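Local atomic coordinates of type-2Ba cytolytic delta-endotoxin (Bacillus thuringiensis serovar israelensis, PDB entry 2RCI), a protein that probably kills the larvae of dipteran insects by making pores in the epithelial cell membrane of the insect midgut. Residues N97-N100 with S101-S104; V74-M77 with I78-K82; T111-E114 with P115-D118; F140-N144 with E145-R149. All coordinates share one frame; numbering follows the deposited sequence. Where two conformers were deposited one is given.

Contact 1: residues N97-N100 with S101-S104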
# COMPACT_ATOMS: atom_id res chain seq x y z
N ASN A 97 17.29 -1.28 3.81
CA ASN A 97 16.58 -2.46 3.42
C ASN A 97 15.06 -2.29 3.62
O ASN A 97 14.30 -2.78 2.79
CB ASN A 97 17.05 -3.68 4.23
CG ASN A 97 18.45 -4.14 3.79
OD1 ASN A 97 18.61 -4.74 2.74
ND2 ASN A 97 19.44 -3.87 4.61
N PHE A 98 14.65 -1.65 4.71
CA PHE A 98 13.21 -1.38 4.87
C PHE A 98 12.73 -0.57 3.66
O PHE A 98 11.72 -0.92 3.01
CB PHE A 98 12.89 -0.60 6.15
CG PHE A 98 11.50 -0.03 6.13
CD1 PHE A 98 10.41 -0.88 6.26
CD2 PHE A 98 11.30 1.34 5.90
CE1 PHE A 98 9.08 -0.37 6.19
CE2 PHE A 98 9.99 1.87 5.86
CZ PHE A 98 8.89 1.01 5.97
N TRP A 99 13.45 0.50 3.36
CA TRP A 99 13.05 1.35 2.23
C TRP A 99 13.11 0.58 0.87
O TRP A 99 12.32 0.87 -0.03
CB TRP A 99 13.78 2.69 2.25
CG TRP A 99 13.18 3.57 3.27
CD1 TRP A 99 13.69 3.90 4.50
CD2 TRP A 99 11.90 4.19 3.17
NE1 TRP A 99 12.79 4.73 5.16
CE2 TRP A 99 11.68 4.91 4.36
CE3 TRP A 99 10.91 4.21 2.16
CZ2 TRP A 99 10.51 5.64 4.60
CZ3 TRP A 99 9.73 4.92 2.40
CH2 TRP A 99 9.54 5.64 3.61
N ASN A 100 14.03 -0.39 0.75
CA ASN A 100 14.06 -1.30 -0.39
C ASN A 100 12.76 -2.10 -0.54
O ASN A 100 12.21 -2.24 -1.66
CB ASN A 100 15.26 -2.26 -0.29
CG ASN A 100 15.87 -2.57 -1.64
OD1 ASN A 100 16.01 -3.74 -2.00
ND2 ASN A 100 16.25 -1.54 -2.38
N SER A 101 12.29 -2.65 0.58
CA SER A 101 11.01 -3.35 0.66
C SER A 101 9.87 -2.46 0.21
O SER A 101 9.01 -2.87 -0.60
CB SER A 101 10.74 -3.85 2.10
OG SER A 101 11.56 -4.98 2.37
N VAL A 102 9.88 -1.22 0.68
CA VAL A 102 8.82 -0.27 0.31
C VAL A 102 8.86 0.01 -1.20
O VAL A 102 7.84 -0.09 -1.89
CB VAL A 102 8.92 1.07 1.09
CG1 VAL A 102 7.86 2.04 0.58
CG2 VAL A 102 8.80 0.86 2.61
N VAL A 103 10.04 0.34 -1.72
CA VAL A 103 10.16 0.74 -3.14
C VAL A 103 9.84 -0.42 -4.08
O VAL A 103 9.21 -0.22 -5.12
CB VAL A 103 11.52 1.41 -3.43
CG1 VAL A 103 11.75 1.60 -4.96
CG2 VAL A 103 11.57 2.81 -2.70
N SER A 104 10.27 -1.64 -3.71
CA SER A 104 9.91 -2.83 -4.49
C SER A 104 8.39 -2.99 -4.55
O SER A 104 7.80 -3.30 -5.61
CB SER A 104 10.54 -4.09 -3.89
OG SER A 104 10.12 -5.25 -4.59
O HOH W 1 14.23 -5.90 2.95
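The backbone N of V103 donates to W99 O at 2.9 Å, and S104 N reaches N100 O in the same way. S101 N to N97 O and V102 N to F98 O complete four successive i to i+4 bonds. The N97 carbonyl has a second donor: water 1 donates a hydrogen bond to N97 O at 3.1 Å. The same water is hydrogen-bonded to S101 OG at 2.9 Å. S101 holds its OG beside the backbone N (chi1 -74°), which turns the hydroxyl back toward N97 and lets one water bridge the turn. This turn belongs to helix 96-110, part of a helical layer against the sheet of the Cyt alpha/beta fold. On its buried side V102 meets two aromatic rings. The methyl CG2 of V102 sits over one face of F98 in a CH-pi contact, 3.7 Å from the ring centroid. It is displaced toward the rim, so its closest ring atom is F98 CZ at 3.4 Å. W99 runs alongside V102, with W99 CE3 3.9 Å from V102 CB. F98 CE2 lies over the centre of the indole. W99 NE1 is bonded to I93 O, and R86 makes a cation-pi contact with this ring.

Contact 2: residues V74-M77 with I78-K82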
# COMPACT_ATOMS: atom_id res chain seq x y z
N VAL A 74 6.79 6.42 -15.10
CA VAL A 74 6.47 5.50 -14.01
C VAL A 74 7.52 5.64 -12.88
O VAL A 74 7.16 5.73 -11.72
CB VAL A 74 6.25 4.04 -14.50
CG1 VAL A 74 6.22 3.02 -13.31
CG2 VAL A 74 4.95 3.92 -15.30
N SER A 75 8.82 5.63 -13.22
CA SER A 75 9.86 5.83 -12.19
C SER A 75 9.68 7.09 -11.33
O SER A 75 9.87 7.05 -10.12
CB SER A 75 11.24 5.90 -12.85
OG SER A 75 11.31 7.03 -13.71
N VAL A 76 9.32 8.20 -11.96
CA VAL A 76 9.12 9.49 -11.27
C VAL A 76 7.91 9.39 -10.33
O VAL A 76 7.93 9.88 -9.19
CB VAL A 76 9.01 10.63 -12.30
CG1 VAL A 76 8.68 11.97 -11.64
CG2 VAL A 76 10.34 10.72 -13.09
N MET A 77 6.87 8.72 -10.81
CA MET A 77 5.69 8.46 -9.98
C MET A 77 6.03 7.64 -8.73
O MET A 77 5.59 7.97 -7.62
CB MET A 77 4.61 7.73 -10.78
CG MET A 77 3.37 7.44 -9.95
SD MET A 77 1.96 6.99 -10.97
CE MET A 77 2.60 5.62 -11.95
N ILE A 78 6.82 6.59 -8.93
CA ILE A 78 7.27 5.71 -7.83
C ILE A 78 8.05 6.51 -6.79
O ILE A 78 7.83 6.32 -5.58
CB ILE A 78 8.10 4.51 -8.40
CG1 ILE A 78 7.17 3.53 -9.14
CG2 ILE A 78 8.87 3.79 -7.26
CD1 ILE A 78 7.93 2.50 -10.03
N SER A 79 8.97 7.36 -7.26
CA SER A 79 9.76 8.24 -6.36
C SER A 79 8.86 9.19 -5.54
O SER A 79 9.07 9.36 -4.33
CB SER A 79 10.77 9.06 -7.14
OG SER A 79 11.68 8.21 -7.81
N GLN A 80 7.89 9.80 -6.22
CA GLN A 80 6.90 10.64 -5.55
C GLN A 80 6.13 9.87 -4.47
O GLN A 80 5.99 10.37 -3.35
CB GLN A 80 5.93 11.30 -6.55
CG GLN A 80 6.60 12.46 -7.28
CD GLN A 80 5.67 13.23 -8.24
OE1 GLN A 80 6.14 13.86 -9.19
NE2 GLN A 80 4.38 13.20 -7.97
N ILE A 81 5.70 8.66 -4.79
CA ILE A 81 4.89 7.88 -3.82
C ILE A 81 5.77 7.42 -2.64
O ILE A 81 5.31 7.41 -1.51
CB ILE A 81 4.15 6.74 -4.52
CG1 ILE A 81 3.02 7.36 -5.37
CG2 ILE A 81 3.61 5.69 -3.53
CD1 ILE A 81 2.38 6.44 -6.38
N LYS A 82 7.04 7.11 -2.90
CA LYS A 82 7.98 6.82 -1.80
C LYS A 82 8.03 7.99 -0.81
O LYS A 82 8.00 7.80 0.41
CB LYS A 82 9.39 6.55 -2.33
CG LYS A 82 10.42 6.16 -1.24
CD LYS A 82 11.84 6.25 -1.74
CE LYS A 82 12.83 5.66 -0.68
NZ LYS A 82 14.26 5.83 -1.09
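I78 and V74 are one turn apart at the start of helix 74-89, and I78 N donates to V74 O at 2.9 Å. This is the first of four i to i+4 backbone bonds across the two segments. The I78 side chain runs back over the same carbonyl, with CG1 beside the backbone N (chi1 -71°). Its methyl CD1 then ends 3.7 Å from V74 CG1. S79 N bonds to S75 O at 3.0 Å. S79 OG lies 3.2 Å from S75 O. The hydroxyl of S75 itself pairs with E73. Q80 N takes V76 O, and the aliphatic part of Q80 passes over that carbonyl. Q80 OE1 comes only to 4.0 Å of V76 CG1, a loose contact. I81 N bonds to M77 O at 2.9 Å. M77 and I81 run alongside each other, and both also touch F110 of helix 96-110. M77 further packs on Y180 and V182 of the sheet. The M77 chain turns at its thioether (chi3 54°), but the atom that touches I81 comes before the bend: M77 CG is 3.8 Å from I81 CD1.

Contact 3: residues T111-E114 with P115-D118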
# COMPACT_ATOMS: atom_id res chain seq x y z
N THR A 111 4.13 -1.99 -12.18
CA THR A 111 4.90 -2.79 -13.17
C THR A 111 4.95 -4.26 -12.71
O THR A 111 4.46 -4.58 -11.63
CB THR A 111 6.38 -2.24 -13.39
OG1 THR A 111 7.15 -2.40 -12.20
CG2 THR A 111 6.39 -0.75 -13.85
N ASN A 112 5.54 -5.13 -13.53
CA ASN A 112 5.49 -6.56 -13.30
C ASN A 112 4.05 -7.02 -13.05
O ASN A 112 3.82 -7.86 -12.20
CB ASN A 112 6.34 -6.95 -12.09
CG ASN A 112 7.80 -6.62 -12.27
OD1 ASN A 112 8.40 -6.95 -13.30
ND2 ASN A 112 8.40 -5.99 -11.25
N LEU A 113 3.09 -6.42 -13.76
CA LEU A 113 1.68 -6.71 -13.52
C LEU A 113 1.30 -8.06 -14.14
O LEU A 113 0.40 -8.73 -13.63
CB LEU A 113 0.76 -5.58 -14.05
CG LEU A 113 0.89 -4.23 -13.34
CD1 LEU A 113 -0.06 -3.21 -13.98
CD2 LEU A 113 0.57 -4.45 -11.86
N GLU A 114 1.98 -8.45 -15.22
CA GLU A 114 1.65 -9.73 -15.88
C GLU A 114 1.64 -10.94 -14.92
O GLU A 114 0.62 -11.61 -14.82
CB GLU A 114 2.52 -9.93 -17.14
CG GLU A 114 2.20 -11.16 -17.95
CD GLU A 114 3.20 -12.26 -17.69
OE1 GLU A 114 3.04 -12.99 -16.70
OE2 GLU A 114 4.16 -12.38 -18.48
N PRO A 115 2.74 -11.18 -14.15
CA PRO A 115 2.71 -12.28 -13.14
C PRO A 115 1.68 -12.13 -12.01
O PRO A 115 1.29 -13.11 -11.40
CB PRO A 115 4.13 -12.30 -12.55
CG PRO A 115 4.71 -10.97 -12.89
CD PRO A 115 4.06 -10.52 -14.19
N GLN A 116 1.23 -10.90 -11.77
CA GLN A 116 0.34 -10.62 -10.65
C GLN A 116 -1.13 -10.60 -11.08
O GLN A 116 -2.03 -10.33 -10.27
CB GLN A 116 0.68 -9.24 -10.07
CG GLN A 116 2.09 -9.10 -9.49
CD GLN A 116 2.30 -7.68 -8.97
OE1 GLN A 116 2.94 -6.85 -9.62
NE2 GLN A 116 1.68 -7.38 -7.85
N VAL A 117 -1.37 -10.91 -12.34
CA VAL A 117 -2.66 -10.57 -12.98
C VAL A 117 -3.86 -11.13 -12.21
O VAL A 117 -4.90 -10.47 -12.11
CB VAL A 117 -2.65 -10.90 -14.54
CG1 VAL A 117 -2.67 -12.41 -14.81
CG2 VAL A 117 -3.78 -10.18 -15.27
N ASP A 118 -3.71 -12.34 -11.66
CA ASP A 118 -4.79 -13.03 -10.97
C ASP A 118 -4.67 -13.04 -9.45
O ASP A 118 -5.42 -13.77 -8.78
CB ASP A 118 -4.93 -14.49 -11.47
CG ASP A 118 -5.28 -14.57 -12.94
OD1 ASP A 118 -6.18 -13.84 -13.37
OD2 ASP A 118 -4.63 -15.36 -13.66
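Q116 N donates to L113 O at 3.0 Å, and V117 N donates to E114 O at 3.3 Å. These two i to i+3 bonds make two overlapping beta turns in the loop between helix 96-110 and strand 122-127. The first bond is clearly bent, with an N-H...O angle of 134° at L113 O. In both, the donor stands well above the carbonyl plane, 62° out of it. P115 has no hydrogen on its nitrogen and gives no bond. Its ring packs instead, with P115 CG 3.3 Å from N112 O. The E114 chain bends at chi2 (-102°), which folds the carboxylate back over the proline. E114 OE1 thus lies 3.1 Å from P115 N, a contact that cannot be a hydrogen bond, because the proline nitrogen carries no hydrogen. V117 CG1 rests 3.4 Å from E114 O. Other polar groups find partners outside the turn: T111 OG1 bonds to T107 O, N112 ND2 to N108 OD1, and V117 O accepts from W124 NE1. L113 packs on L169 and L170. The chemistry implies a bend in the chain held by two backbone bonds, with a proline nitrogen that cannot donate, and tied at its ends to helix 96-110 and strand 122-127.

Contact 4: residues F140-N144 with E145-R149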
# COMPACT_ATOMS: atom_id res chain seq x y z
N PHE A 140 2.02 -3.16 5.05
CA PHE A 140 3.31 -3.31 5.71
C PHE A 140 3.18 -3.47 7.22
O PHE A 140 2.43 -2.71 7.86
CB PHE A 140 4.18 -2.06 5.51
CG PHE A 140 4.53 -1.76 4.09
CD1 PHE A 140 5.60 -2.40 3.48
CD2 PHE A 140 3.81 -0.79 3.39
CE1 PHE A 140 5.93 -2.12 2.13
CE2 PHE A 140 4.14 -0.49 2.04
CZ PHE A 140 5.21 -1.15 1.42
N SER A 141 3.87 -4.48 7.76
CA SER A 141 4.09 -4.56 9.20
C SER A 141 5.56 -4.25 9.44
O SER A 141 6.44 -4.76 8.74
CB SER A 141 3.73 -5.94 9.75
OG SER A 141 2.36 -6.25 9.52
N ILE A 142 5.84 -3.39 10.42
CA ILE A 142 7.17 -2.86 10.52
C ILE A 142 7.59 -2.84 11.98
O ILE A 142 6.90 -2.28 12.83
CB ILE A 142 7.23 -1.42 9.96
CG1 ILE A 142 6.55 -1.36 8.58
CG2 ILE A 142 8.71 -0.92 9.91
CD1 ILE A 142 6.05 0.06 8.20
N GLN A 143 8.75 -3.43 12.24
CA GLN A 143 9.31 -3.46 13.59
C GLN A 143 10.82 -3.61 13.46
O GLN A 143 11.31 -4.55 12.87
CB GLN A 143 8.68 -4.57 14.45
CG GLN A 143 9.29 -4.68 15.85
CD GLN A 143 10.50 -5.59 15.85
OE1 GLN A 143 10.48 -6.63 15.19
NE2 GLN A 143 11.57 -5.21 16.55
N ASN A 144 11.53 -2.64 14.00
CA ASN A 144 13.00 -2.69 14.05
C ASN A 144 13.49 -1.65 15.07
O ASN A 144 12.71 -1.12 15.85
CB ASN A 144 13.61 -2.55 12.64
CG ASN A 144 13.74 -1.10 12.16
OD1 ASN A 144 13.14 -0.17 12.72
ND2 ASN A 144 14.52 -0.92 11.08
N GLU A 145 14.79 -1.35 15.05
CA GLU A 145 15.34 -0.41 16.04
C GLU A 145 14.65 0.97 16.05
O GLU A 145 14.53 1.59 17.12
CB GLU A 145 16.86 -0.26 15.86
CG GLU A 145 17.28 0.32 14.51
CD GLU A 145 17.48 -0.69 13.39
OE1 GLU A 145 17.10 -1.89 13.51
OE2 GLU A 145 18.06 -0.24 12.37
N ASP A 146 14.19 1.42 14.89
CA ASP A 146 13.57 2.73 14.75
C ASP A 146 12.08 2.74 15.07
O ASP A 146 11.46 3.80 15.04
CB ASP A 146 13.84 3.35 13.38
CG ASP A 146 15.28 3.79 13.21
OD1 ASP A 146 15.92 4.16 14.22
OD2 ASP A 146 15.78 3.76 12.07
N THR A 147 11.53 1.59 15.42
CA THR A 147 10.14 1.58 15.95
C THR A 147 10.11 1.41 17.47
O THR A 147 9.03 1.37 18.07
CB THR A 147 9.24 0.50 15.31
OG1 THR A 147 9.69 -0.82 15.70
CG2 THR A 147 9.22 0.64 13.79
N GLY A 148 11.31 1.27 18.07
CA GLY A 148 11.42 1.09 19.53
C GLY A 148 10.47 0.06 20.13
O GLY A 148 10.40 -1.11 19.69
N ARG A 149 9.68 0.52 21.10
CA ARG A 149 8.74 -0.30 21.86
C ARG A 149 7.46 -0.65 21.08
O ARG A 149 6.49 -1.16 21.68
CB ARG A 149 8.41 0.46 23.17
CG ARG A 149 7.66 -0.30 24.24
O HOH W 2 11.59 -2.54 17.85
O HOH W 3 16.10 1.46 10.79
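N144 and D146 are joined by a bond from D146 N to N144 OD1 at 2.9 Å, an Asx turn. The backbone O of N144 accepts from T147 N at 3.0 Å. Both donors stand above the plane of the carbonyl they use, by 55° in each case. The N144 side chain reaches D146 N because CG lies between the backbone N and the carbonyl carbon (chi1 83°). T147 OG1 lies 3.0 Å from N144 O; its hydroxyl is hydrogen-bonded to F150 O. G148 N to E145 O is a weak bond.

The T147 N to N144 O bond closes a type I beta turn over residues 144-147, with the Asx turn at its first residue. The turn lies in the connection of the beta hairpin formed by antiparallel strands 132-142 and 150-162.

Two waters add to the bonding. Water 2 donates to N144 O at 2.7 Å and also to G148 O, and accepts from Q143 NE2, which has E17 as a further partner. Water 3 accepts from N144 ND2 and donates to both E145 OE2 and D146 OD2. It would probably ease the closeness of these two acidic groups. D146 OD2 is also bonded to N94 N.

Packing is lighter. The N144 amide and the E145 carboxylate are stacked with their planes 26° apart, and N144 ND2 is 3.7 Å from E145 OE1. T147 CG2 faces I142 CG2 at 4.2 Å.

Along the chain the order is contacts 2, 1, 3, 4. Contacts 2 and 1 lie on the successive helices 74-89 and 96-110, with centres about 13 Å apart. They touch where V103 and W99 pack on K82. Contact 3 follows directly after helix 96-110, and its T111 returns to V74 of contact 2. Contact 4 runs from strand 132-142 into the loop before strand 150-162. It meets contact 1 where I142 packs on F98 and F140 packs on V102. Contacts 3 and 4 are on opposite sides of the chain's centre, with centres about 29 Å apart. Packing from contact 2 through contact 1 to contact 4 thus joins two helices of one layer to the mixed sheet.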